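Local coordinates for tyrosinase (Aspergillus oryzae, PDB 6JU8), which probably uses a dinuclear copper centre and molecular oxygen to oxidise L-tyrosine and L-dopa to L-dopaquinone in melanin biosynthesis, at residues Y439-D444 with R449-D454. The protein carries 1 engineered substitution. Residues are numbered along the deposited sequence; the frame is centred on the assembly and turned at random. Where two conformers were deposited one is given.
Sequences YAITKD and RKEISD
Glu-451 OE1 accepts a hydrogen bond from a water molecule that donates its other proton to the backbone oxygen of Ile-441, the water lying 2.8 Å from both Glu-451 OE1 and Ile-441 O. Since no direct hydrogen bond joins the two segments, this water supplies the polar link between the loop before helix 448-456 and the helix itself. Around it the contact is van der Waals packing, in which the carboxylate itself lies against the isoleucine. Glu-451 sets CG anti to its own nitrogen (chi1 -173°) and stays extended beyond it, which carries the carboxylate across to the loop. There Ile-441 crosses the glutamate chain at a slant: its CG1 lies 3.5 Å from Glu-451 CD, while its CD1 rests 3.7 Å from Glu-451 CG. The same methyl reaches more loosely toward the next helical residue, Ile-441 CD1 standing 4.4 Å from Ile-452 CG1. Both isoleucines also touch Ile-385 of helix 371-389, and Ile-452 continues onto Phe-288, so the helix near the end of the chain packs on the central domain well away from the copper site. Glu-451 thus packs CG and CD on Ile-441 while OE1 shares a bridging water with a loop carbonyl, two acceptors that cannot bond each other directly being joined by one double donor.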
loop_
_atom_site.group_PDB
_atom_site.type_symbol
_atom_site.label_atom_id
_atom_site.label_comp_id
_atom_site.label_asym_id
_atom_site.label_seq_id
_atom_site.Cartn_x
_atom_site.Cartn_y
_atom_site.Cartn_z
ATOM N N TYR A 439 23.103 19.200 13.532
ATOM C CA TYR A 439 22.014 19.584 12.637
ATOM C C TYR A 439 22.339 20.938 12.017
ATOM O O TYR A 439 22.885 21.808 12.695
ATOM C CB TYR A 439 20.683 19.675 13.405
ATOM C CG TYR A 439 20.350 18.348 14.062
ATOM C CD1 TYR A 439 19.847 17.301 13.286
ATOM C CD2 TYR A 439 20.554 18.155 15.429
ATOM C CE1 TYR A 439 19.536 16.076 13.859
ATOM C CE2 TYR A 439 20.249 16.927 16.009
ATOM C CZ TYR A 439 19.749 15.896 15.222
ATOM O OH TYR A 439 19.445 14.663 15.771
ATOM N N ALA A 440 21.994 21.143 10.759
ATOM C CA ALA A 440 22.251 22.454 10.156
ATOM C C ALA A 440 21.658 23.590 10.986
ATOM O O ALA A 440 22.289 24.641 11.165
ATOM C CB ALA A 440 21.690 22.547 8.748
ATOM N N ILE A 441 20.442 23.377 11.467
ATOM C CA ILE A 441 19.749 24.437 12.181
ATOM C C ILE A 441 20.426 24.837 13.483
ATOM O O ILE A 441 20.153 25.969 13.919
ATOM C CB ILE A 441 18.286 24.050 12.412
ATOM C CG1 ILE A 441 17.434 25.259 12.819
ATOM C CG2 ILE A 441 18.145 22.916 13.415
ATOM C CD1 ILE A 441 15.945 24.977 12.647
ATOM N N THR A 442 21.255 23.968 14.047
ATOM C CA THR A 442 21.953 24.288 15.303
ATOM C C THR A 442 23.388 24.732 15.058
ATOM O O THR A 442 24.154 24.925 16.005
ATOM C CB THR A 442 21.921 23.138 16.321
ATOM O OG1 THR A 442 22.302 21.878 15.751
ATOM C CG2 THR A 442 20.500 22.926 16.829
ATOM N N LYS A 443 23.797 24.949 13.807
ATOM C CA LYS A 443 25.207 25.330 13.615
ATOM C C LYS A 443 25.476 26.760 14.047
ATOM O O LYS A 443 26.524 27.068 14.622
ATOM C CB LYS A 443 25.623 25.126 12.163
ATOM C CG LYS A 443 25.788 23.648 11.767
ATOM N N ASP A 444 24.518 27.649 13.799
ATOM C CA ASP A 444 24.697 29.090 14.004
ATOM C C ASP A 444 23.607 29.649 14.912
ATOM O O ASP A 444 22.442 29.808 14.520
ATOM C CB ASP A 444 24.660 29.834 12.671
ATOM C CG ASP A 444 24.900 31.318 12.786
ATOM O OD1 ASP A 444 24.799 31.984 11.718
ATOM O OD2 ASP A 444 25.183 31.818 13.898
ATOM N N ARG A 449 16.667 31.358 15.413
ATOM C CA ARG A 449 15.291 31.816 15.654
ATOM C C ARG A 449 14.615 32.180 14.347
ATOM O O ARG A 449 13.438 31.932 14.097
ATOM C CB ARG A 449 15.297 32.946 16.684
ATOM C CG ARG A 449 15.760 32.454 18.056
ATOM C CD ARG A 449 15.307 33.438 19.133
ATOM N NE ARG A 449 15.172 32.771 20.418
ATOM C CZ ARG A 449 14.018 32.409 20.973
ATOM N NH1 ARG A 449 12.864 32.645 20.362
ATOM N NH2 ARG A 449 14.025 31.806 22.149
ATOM N N LYS A 450 15.382 32.775 13.428
ATOM C CA LYS A 450 14.892 33.075 12.090
ATOM C C LYS A 450 14.547 31.800 11.324
ATOM O O LYS A 450 13.500 31.711 10.669
ATOM C CB LYS A 450 15.930 33.881 11.310
ATOM N N GLU A 451 15.426 30.792 11.384
ATOM C CA GLU A 451 15.165 29.543 10.676
ATOM C C GLU A 451 13.921 28.857 11.221
ATOM O O GLU A 451 13.128 28.316 10.457
ATOM C CB GLU A 451 16.395 28.640 10.753
ATOM C CG GLU A 451 16.247 27.396 9.897
ATOM C CD GLU A 451 17.526 26.617 9.639
ATOM O OE1 GLU A 451 18.643 27.151 9.871
ATOM O OE2 GLU A 451 17.396 25.470 9.141
ATOM N N ILE A 452 13.715 28.866 12.538
ATOM C CA ILE A 452 12.480 28.268 13.089
ATOM C C ILE A 452 11.255 28.942 12.504
ATOM O O ILE A 452 10.246 28.281 12.147
ATOM C CB ILE A 452 12.464 28.410 14.626
ATOM C CG1 ILE A 452 13.556 27.570 15.292
ATOM C CG2 ILE A 452 11.088 28.131 15.211
ATOM C CD1 ILE A 452 13.846 27.925 16.729
ATOM N N SER A 453 11.291 30.278 12.428
ATOM C CA SER A 453 10.183 31.032 11.838
ATOM C C SER A 453 10.019 30.737 10.360
ATOM O O SER A 453 8.906 30.529 9.863
ATOM C CB SER A 453 10.423 32.527 12.090
ATOM O OG SER A 453 9.417 33.352 11.526
ATOM N N ASP A 454 11.127 30.668 9.630
ATOM C CA ASP A 454 11.034 30.356 8.212
ATOM C C ASP A 454 10.384 28.998 7.948
ATOM O O ASP A 454 9.586 28.825 7.033
ATOM C CB ASP A 454 12.429 30.369 7.586
ATOM C CG ASP A 454 13.001 31.753 7.386
ATOM O OD1 ASP A 454 12.268 32.740 7.590
ATOM O OD2 ASP A 454 14.195 31.824 7.020
HETATM O O HOH W 1 19.996 28.196 12.149
#